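Oxidoreductase, NAD-binding/iron-sulfur cluster-binding protein (Nitratireductor pacificus pht-3B, PDB 6ZXU) is a catabolic reductive dehalogenase that carries cobalamin and two 4Fe-4S clusters and probably removes halogen from organohalide substrates by reduction. Local coordinates at residues T301-Q306 against E401-Y406; Q309-R314 against M561-E566; D421-M426 against N487-M492. One frame throughout, in Å; residues are numbered along the deposited sequence.

How the contacts relate
The three contacts lie on the same side of the chain's centre, around the bound cobalamin. Contacts 1 and 2 share the loop that runs from strand 294-295 to helix 317-323. Their centres are about 8 Å apart, and Arg310 of contact 2 bonds to the backbone of Tyr406 in contact 1. Contact 3 is about 11 Å from contact 1 by centres, and Trp403 packs on Pro488 there. Contacts 2 and 3 do not touch. Along the chain the segments of contacts 1 and 2 alternate. Contact 1 closes before contact 3 opens, and contact 3 is nested inside the loop closed by contact 2. Together they join a four-stranded sheet, the 301-314 loop and the iron-sulfur region around one cofactor.

Contact 1. Residues T301-Q306 against E401-Y406; sequences TLVVRQ and EPWMYY
The guanidinium of Arg305 has Glu401 at its edge, in plane, and Trp403 CZ2 over one face. The indole of Trp403 carries Met404 CG on one face, while Arg305 CG and Val303 CG1 approach it obliquely. The motif is a side-on, bidentate salt bridge between two loops of the cobalamin-binding region, with a tryptophan packed beside it. Arg305 uses NE and NH2, one for each carboxylate oxygen. Arg305 NE donates to Glu401 OE1 at 2.7 Å, and Arg305 NH2 donates to Glu401 OE2 at 3.1 Å. Both bonds are nearly straight, and both oxygens accept on their syn lone pairs. The two planes are only 11° apart, so the pair is held flat. The Arg305 chain is extended from CG to NE, which carries the guanidinium out to the acid.

Trp403 gives the acid a second donor. Trp403 NE1 bonds to Glu401 OE1 at 2.9 Å, coming from above the carboxylate plane. OE1 therefore accepts two bonds from quite different directions. With chi1 at 49°, CG of Trp403 sits between the backbone N and the carbonyl carbon, and from there the ring's NE1 reaches the acid. The indole plane stands 88° from the guanidinium, nearly perpendicular to it. Backbone bonding from Met404 N to Glu401 O closes the short 3-10 turn that holds the acid and the indole together.

Val303 and Trp403 belong to the cobalamin pocket. The salt bridge beside them joins the two loops that carry them, at the surface of the protein. Pro488 of helix 486-492 packs against the same indole. The aliphatic part of the arginine also meets the indole, with Arg305 CG 3.6 Å from Trp403 NE1. Farther along the ring, Val303 CG1 lies 4.3 Å from Trp403 CH2.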
# COMPACT_ATOMS: atom_id res chain seq x y z
N THR A 301 -4.20 15.07 -20.26
CA THR A 301 -5.56 14.84 -20.65
C THR A 301 -6.34 16.09 -20.27
O THR A 301 -5.97 16.76 -19.28
CB THR A 301 -6.16 13.59 -19.94
OG1 THR A 301 -5.85 13.58 -18.51
CG2 THR A 301 -5.64 12.34 -20.54
N LEU A 302 -7.41 16.37 -20.99
CA LEU A 302 -8.17 17.60 -20.75
C LEU A 302 -8.89 17.67 -19.41
O LEU A 302 -9.55 16.73 -19.01
CB LEU A 302 -9.18 17.76 -21.86
CG LEU A 302 -9.96 19.05 -21.99
CD1 LEU A 302 -9.05 20.26 -22.16
CD2 LEU A 302 -10.88 18.87 -23.19
N VAL A 303 -8.68 18.74 -18.67
CA VAL A 303 -9.39 19.02 -17.41
C VAL A 303 -10.05 20.41 -17.58
O VAL A 303 -9.37 21.44 -17.82
CB VAL A 303 -8.43 19.03 -16.20
CG1 VAL A 303 -9.15 19.37 -14.90
CG2 VAL A 303 -7.73 17.68 -16.10
N VAL A 304 -11.36 20.44 -17.51
CA VAL A 304 -12.12 21.72 -17.66
C VAL A 304 -12.74 22.01 -16.30
O VAL A 304 -13.87 21.60 -16.02
CB VAL A 304 -13.20 21.57 -18.75
CG1 VAL A 304 -13.87 22.94 -19.00
CG2 VAL A 304 -12.59 21.01 -20.04
N ARG A 305 -12.01 22.74 -15.46
CA ARG A 305 -12.41 22.91 -14.08
C ARG A 305 -13.76 23.57 -13.93
O ARG A 305 -14.56 23.19 -13.04
CB ARG A 305 -11.40 23.74 -13.34
CG ARG A 305 -10.09 23.04 -13.13
CD ARG A 305 -9.05 24.05 -12.69
NE ARG A 305 -7.92 23.36 -12.18
CZ ARG A 305 -7.05 22.71 -12.94
NH1 ARG A 305 -7.19 22.62 -14.27
NH2 ARG A 305 -6.07 22.09 -12.34
N GLN A 306 -14.10 24.53 -14.81
CA GLN A 306 -15.41 25.18 -14.68
C GLN A 306 -16.56 24.26 -15.00
O GLN A 306 -17.68 24.57 -14.65
CB GLN A 306 -15.49 26.43 -15.55
CG GLN A 306 -14.65 27.53 -15.02
CD GLN A 306 -14.81 28.80 -15.89
OE1 GLN A 306 -14.13 28.95 -16.88
NE2 GLN A 306 -15.76 29.57 -15.57
N GLU A 401 -7.97 21.64 -4.74
CA GLU A 401 -8.95 22.45 -5.38
C GLU A 401 -10.34 22.07 -4.94
O GLU A 401 -10.59 20.95 -4.52
CB GLU A 401 -8.77 22.40 -6.86
CG GLU A 401 -7.36 22.78 -7.26
CD GLU A 401 -7.16 22.82 -8.76
OE1 GLU A 401 -8.02 23.42 -9.45
OE2 GLU A 401 -6.14 22.24 -9.27
N PRO A 402 -11.28 23.03 -4.93
CA PRO A 402 -12.59 22.73 -4.33
C PRO A 402 -13.30 21.60 -4.99
O PRO A 402 -13.99 20.81 -4.31
CB PRO A 402 -13.40 24.08 -4.48
CG PRO A 402 -12.28 25.09 -4.51
CD PRO A 402 -11.13 24.48 -5.25
N TRP A 403 -13.11 21.44 -6.29
CA TRP A 403 -13.82 20.39 -6.98
C TRP A 403 -13.26 18.98 -6.62
O TRP A 403 -13.81 18.00 -7.12
CB TRP A 403 -13.78 20.61 -8.52
CG TRP A 403 -12.41 20.87 -9.06
CD1 TRP A 403 -11.79 22.08 -9.15
CD2 TRP A 403 -11.49 19.92 -9.56
NE1 TRP A 403 -10.54 21.92 -9.70
CE2 TRP A 403 -10.35 20.59 -9.92
CE3 TRP A 403 -11.52 18.52 -9.70
CZ2 TRP A 403 -9.26 19.93 -10.49
CZ3 TRP A 403 -10.47 17.90 -10.26
CH2 TRP A 403 -9.35 18.60 -10.66
N MET A 404 -12.14 18.91 -5.89
CA MET A 404 -11.54 17.61 -5.45
C MET A 404 -12.23 17.09 -4.14
O MET A 404 -12.10 15.93 -3.79
CB MET A 404 -10.06 17.76 -5.18
CG MET A 404 -9.23 18.13 -6.41
SD MET A 404 -7.53 18.36 -5.91
CE MET A 404 -6.73 18.65 -7.48
N TYR A 405 -12.98 17.96 -3.44
CA TYR A 405 -13.75 17.56 -2.29
C TYR A 405 -15.09 17.05 -2.72
O TYR A 405 -15.70 17.57 -3.67
CB TYR A 405 -13.92 18.73 -1.31
CG TYR A 405 -12.67 19.24 -0.64
CD1 TYR A 405 -11.76 20.03 -1.32
CD2 TYR A 405 -12.41 18.96 0.68
CE1 TYR A 405 -10.64 20.53 -0.69
CE2 TYR A 405 -11.30 19.46 1.33
CZ TYR A 405 -10.43 20.25 0.67
OH TYR A 405 -9.35 20.75 1.31
N TYR A 406 -15.60 16.05 -2.04
CA TYR A 406 -16.98 15.63 -2.23
C TYR A 406 -17.96 16.76 -1.89
O TYR A 406 -17.65 17.67 -1.13
CB TYR A 406 -17.32 14.44 -1.35
CG TYR A 406 -16.65 13.14 -1.72
CD1 TYR A 406 -17.09 12.41 -2.80
CD2 TYR A 406 -15.64 12.61 -0.91
CE1 TYR A 406 -16.44 11.22 -3.13
CE2 TYR A 406 -15.02 11.44 -1.21
CZ TYR A 406 -15.42 10.75 -2.31
OH TYR A 406 -14.85 9.52 -2.60

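Contact 2. Residues Q309-R314 against M561-E566; sequences QRVAKR and MFNGYE
The backbones come nearest at Gln309 and Asn563, CA atoms 6.4 Å apart, where an extended loop passes the type I' turn of a beta hairpin, Phe562 to Tyr565. The side chain of Asn563 reaches across and grips the backbone of Gln309 twice. Gln309 N donates to Asn563 OD1 at 2.8 Å, with the donor tilted 26° from the carbonyl plane. Asn563 ND2 returns a bond to Gln309 O at 2.9 Å, nearly straight and on a lone pair in the carbonyl plane. The amide thus pairs with both the N-H and the C=O of one residue, as the backbone of a residue does in a hydrogen-bonded pair of antiparallel strands, and its rotation is fixed. CG of Asn563 is anti to the backbone N (chi1 -171°), which sends the amide out from the turn.

The side chain of Gln309 crosses that of Asn563 at about a right angle, and their amide planes are 87° apart. They do not bond directly. A water donates to Asn563 OD1, its oxygen 3.0 Å from that atom. It also lies against Gln309 OE1, but so close that this second bond is doubtful. OD1 therefore accepts from the water as well as from the backbone. Val311 adds light packing, with CG2 4.2 Å from Asn563 ND2.

Gly564 completes the turn, and its backbone bonds to Val304. Strands 560-562 and 565-567 run antiparallel on each side of the turn. Tyr565 hydrogen-bonds to cobalamin through OH, and Val311 also lies close to the cofactor. Met561 and Glu566 pack on helix 713-721, while the loop leads on from Arg314 into helix 317-323.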
# COMPACT_ATOMS: atom_id res chain seq x y z
N GLN A 309 -18.54 19.11 -11.86
CA GLN A 309 -19.44 19.18 -10.73
C GLN A 309 -18.95 18.31 -9.59
O GLN A 309 -18.35 17.25 -9.81
CB GLN A 309 -20.81 18.71 -11.08
CG GLN A 309 -21.54 19.54 -12.06
CD GLN A 309 -22.89 18.84 -12.44
OE1 GLN A 309 -23.20 18.65 -13.61
NE2 GLN A 309 -23.66 18.45 -11.45
N ARG A 310 -19.14 18.78 -8.36
CA ARG A 310 -18.84 18.00 -7.16
C ARG A 310 -19.98 16.94 -6.93
O ARG A 310 -21.12 17.14 -7.31
CB ARG A 310 -18.63 18.93 -5.95
CG ARG A 310 -17.33 19.69 -6.03
CD ARG A 310 -17.23 20.77 -5.00
NE ARG A 310 -17.22 20.22 -3.65
CZ ARG A 310 -17.23 20.94 -2.55
NH1 ARG A 310 -17.34 22.23 -2.64
NH2 ARG A 310 -17.27 20.38 -1.37
N VAL A 311 -19.58 15.79 -6.40
CA VAL A 311 -20.36 14.56 -6.33
C VAL A 311 -20.63 14.27 -4.85
O VAL A 311 -19.72 14.47 -3.98
CB VAL A 311 -19.51 13.37 -6.94
CG1 VAL A 311 -20.34 12.12 -7.00
CG2 VAL A 311 -19.03 13.77 -8.33
N ALA A 312 -21.84 13.88 -4.52
CA ALA A 312 -22.13 13.43 -3.17
C ALA A 312 -21.22 12.19 -2.81
O ALA A 312 -20.99 11.33 -3.66
CB ALA A 312 -23.62 13.04 -3.05
N LYS A 313 -20.72 12.10 -1.58
CA LYS A 313 -20.10 10.85 -1.11
C LYS A 313 -21.04 9.64 -1.28
O LYS A 313 -20.62 8.55 -1.50
CB LYS A 313 -19.70 10.90 0.37
CG LYS A 313 -18.31 11.30 0.59
CD LYS A 313 -17.80 11.15 1.99
CE LYS A 313 -17.43 9.70 2.22
NZ LYS A 313 -16.69 9.70 3.54
N ARG A 314 -22.32 9.90 -1.18
CA ARG A 314 -23.34 8.91 -1.38
C ARG A 314 -23.33 8.31 -2.80
O ARG A 314 -23.93 7.23 -3.04
CB ARG A 314 -24.71 9.51 -1.02
CG ARG A 314 -25.95 8.63 -1.27
CD ARG A 314 -26.00 7.33 -0.44
NE ARG A 314 -27.25 6.67 -0.73
CZ ARG A 314 -27.51 5.98 -1.83
NH1 ARG A 314 -26.55 5.76 -2.68
NH2 ARG A 314 -28.67 5.44 -2.07
N MET A 561 -15.37 12.44 -22.69
CA MET A 561 -15.53 13.46 -21.66
C MET A 561 -16.52 12.93 -20.63
O MET A 561 -17.53 12.32 -20.98
CB MET A 561 -16.08 14.79 -22.31
CG MET A 561 -15.13 15.48 -23.26
SD MET A 561 -13.46 15.71 -22.66
CE MET A 561 -13.73 16.89 -21.35
N PHE A 562 -16.23 13.21 -19.38
CA PHE A 562 -17.03 12.76 -18.25
C PHE A 562 -16.89 13.84 -17.19
O PHE A 562 -15.80 14.08 -16.73
CB PHE A 562 -16.45 11.39 -17.73
CG PHE A 562 -17.12 10.83 -16.51
CD1 PHE A 562 -16.66 11.13 -15.22
CD2 PHE A 562 -18.22 10.02 -16.63
CE1 PHE A 562 -17.33 10.68 -14.13
CE2 PHE A 562 -18.89 9.57 -15.52
CZ PHE A 562 -18.42 9.88 -14.26
N ASN A 563 -18.01 14.49 -16.82
CA ASN A 563 -18.08 15.46 -15.74
C ASN A 563 -16.95 16.44 -15.86
O ASN A 563 -16.28 16.78 -14.87
CB ASN A 563 -18.05 14.80 -14.37
CG ASN A 563 -18.35 15.78 -13.21
OD1 ASN A 563 -18.99 16.81 -13.39
ND2 ASN A 563 -17.91 15.44 -12.06
N GLY A 564 -16.74 16.97 -17.09
CA GLY A 564 -15.74 17.99 -17.29
C GLY A 564 -14.32 17.62 -17.55
O GLY A 564 -13.46 18.47 -17.62
N TYR A 565 -13.99 16.32 -17.60
CA TYR A 565 -12.63 15.89 -17.88
C TYR A 565 -12.60 14.69 -18.81
O TYR A 565 -13.50 13.93 -18.87
CB TYR A 565 -11.82 15.61 -16.58
CG TYR A 565 -12.54 14.68 -15.61
CD1 TYR A 565 -13.40 15.17 -14.65
CD2 TYR A 565 -12.34 13.37 -15.68
CE1 TYR A 565 -14.10 14.33 -13.82
CE2 TYR A 565 -12.98 12.51 -14.84
CZ TYR A 565 -13.84 12.98 -13.90
OH TYR A 565 -14.48 12.12 -13.07
N GLU A 566 -11.47 14.53 -19.47
CA GLU A 566 -11.21 13.48 -20.42
C GLU A 566 -10.68 12.23 -19.64
O GLU A 566 -9.75 12.32 -18.82
CB GLU A 566 -10.12 13.95 -21.39
CG GLU A 566 -9.62 12.93 -22.39
CD GLU A 566 -8.47 13.45 -23.30
OE1 GLU A 566 -7.86 14.55 -23.04
OE2 GLU A 566 -8.15 12.69 -24.25
O HOH W 1 -21.63 17.14 -14.80

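Contact 3. Residues D421-M426 against N487-M492; sequences DYAVVM and NPAILM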
# COMPACT_ATOMS: atom_id res chain seq x y z
N ASP A 421 -6.03 24.07 1.99
CA ASP A 421 -5.40 24.59 0.77
C ASP A 421 -4.59 23.63 -0.04
O ASP A 421 -4.46 23.82 -1.22
CB ASP A 421 -4.47 25.72 1.19
CG ASP A 421 -5.25 27.02 1.67
OD1 ASP A 421 -6.42 27.19 1.27
OD2 ASP A 421 -4.66 27.81 2.48
N TYR A 422 -3.97 22.64 0.61
CA TYR A 422 -3.04 21.75 -0.06
C TYR A 422 -3.38 20.29 0.18
O TYR A 422 -3.98 19.95 1.18
CB TYR A 422 -1.60 21.99 0.42
CG TYR A 422 -1.08 23.37 0.18
CD1 TYR A 422 -0.63 23.73 -1.10
CD2 TYR A 422 -1.18 24.36 1.17
CE1 TYR A 422 -0.21 25.01 -1.37
CE2 TYR A 422 -0.77 25.65 0.90
CZ TYR A 422 -0.29 25.95 -0.34
OH TYR A 422 0.14 27.18 -0.63
N ALA A 423 -2.99 19.45 -0.76
CA ALA A 423 -3.14 17.98 -0.65
C ALA A 423 -1.77 17.38 -0.76
O ALA A 423 -1.01 17.68 -1.69
CB ALA A 423 -4.02 17.43 -1.76
N VAL A 424 -1.39 16.63 0.25
CA VAL A 424 -0.18 15.81 0.22
C VAL A 424 -0.64 14.38 -0.13
O VAL A 424 -1.49 13.80 0.51
CB VAL A 424 0.55 15.80 1.55
CG1 VAL A 424 1.86 14.99 1.45
CG2 VAL A 424 0.83 17.25 1.93
N VAL A 425 -0.13 13.89 -1.26
CA VAL A 425 -0.53 12.63 -1.83
C VAL A 425 0.66 11.68 -1.73
O VAL A 425 1.79 11.98 -2.15
CB VAL A 425 -0.89 12.79 -3.31
CG1 VAL A 425 -1.50 11.52 -3.87
CG2 VAL A 425 -1.86 13.94 -3.46
N MET A 426 0.37 10.49 -1.21
CA MET A 426 1.40 9.45 -1.10
C MET A 426 0.91 8.16 -1.69
O MET A 426 -0.26 7.86 -1.63
CB MET A 426 1.80 9.26 0.31
CG MET A 426 2.50 10.49 0.79
SD MET A 426 2.86 10.58 2.53
CE MET A 426 1.17 10.67 3.17
N ASN A 487 -8.13 10.57 -6.95
CA ASN A 487 -7.61 10.58 -8.32
C ASN A 487 -7.09 11.91 -8.82
O ASN A 487 -5.97 11.96 -9.36
CB ASN A 487 -8.65 10.03 -9.28
CG ASN A 487 -9.02 8.61 -8.89
OD1 ASN A 487 -9.45 8.36 -7.77
ND2 ASN A 487 -8.92 7.72 -9.81
N PRO A 488 -7.90 12.98 -8.76
CA PRO A 488 -7.40 14.24 -9.36
C PRO A 488 -6.21 14.81 -8.62
O PRO A 488 -5.35 15.42 -9.23
CB PRO A 488 -8.61 15.15 -9.23
CG PRO A 488 -9.48 14.59 -8.25
CD PRO A 488 -9.29 13.11 -8.30
N ALA A 489 -6.11 14.53 -7.31
CA ALA A 489 -4.90 14.87 -6.57
C ALA A 489 -3.68 14.07 -6.99
O ALA A 489 -2.60 14.63 -7.14
CB ALA A 489 -5.17 14.73 -5.10
N ILE A 490 -3.83 12.79 -7.25
CA ILE A 490 -2.73 11.98 -7.81
C ILE A 490 -2.28 12.59 -9.15
O ILE A 490 -1.08 12.72 -9.40
CB ILE A 490 -3.12 10.50 -8.01
CG1 ILE A 490 -3.47 9.87 -6.66
CG2 ILE A 490 -2.00 9.73 -8.65
CD1 ILE A 490 -4.26 8.58 -6.85
N LEU A 491 -3.25 13.00 -9.98
CA LEU A 491 -2.91 13.60 -11.30
C LEU A 491 -2.20 14.95 -11.13
O LEU A 491 -1.16 15.15 -11.74
CB LEU A 491 -4.14 13.79 -12.09
CG LEU A 491 -3.88 14.32 -13.47
CD1 LEU A 491 -3.28 13.27 -14.40
CD2 LEU A 491 -5.19 14.84 -14.05
N MET A 492 -2.77 15.83 -10.35
CA MET A 492 -2.20 17.20 -10.16
C MET A 492 -0.88 17.23 -9.40
O MET A 492 -0.03 18.05 -9.66
CB MET A 492 -3.17 18.12 -9.47
CG MET A 492 -4.40 18.52 -10.31
SD MET A 492 -3.91 19.08 -11.99
CE MET A 492 -5.44 18.46 -12.70
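Val425 points from strand 422-426 toward helix 487-492 and spreads its two methyls over neighbouring residues of the helix. This is helix-on-sheet packing: strand 422-429 is an inner strand of a four-stranded antiparallel sheet, and the helix lies across one face of it. The two short axes cross at -86°, nearly perpendicular, and approach to 8.6 Å.

Val425 CG2 rests on Ala489 CB at 3.8 Å. The other branch, Val425 CG1, meets Ile490 CG1, also at 3.8 Å. CG1 of Val425 is anti to the backbone N (chi1 -172°), and this torsion turns one methyl to each partner. The side chains of Val425 and Ile490 cross at about a right angle. Ile490 meets the valine with its CG1 branch, coming across it. Ala489 points toward the strand, and its single methyl is what Val425 CG2 touches. No hydrogen bond joins the two segments; the side-chain contacts are apolar, and all four touching residues are buried.

Ile490 also touches Ser516 on strand 514-521, the next strand of the sheet, and the bound cobalamin. Asn487, Pro488 and Leu491 touch the cofactor too. The helix thus lies between sheet and cofactor. On the sheet's other face, Met426 packs on helix 445-469. Two residues before Val425, the contact ends in a looser methyl pair, Ala423 CB to Ala489 CB at 4.4 Å.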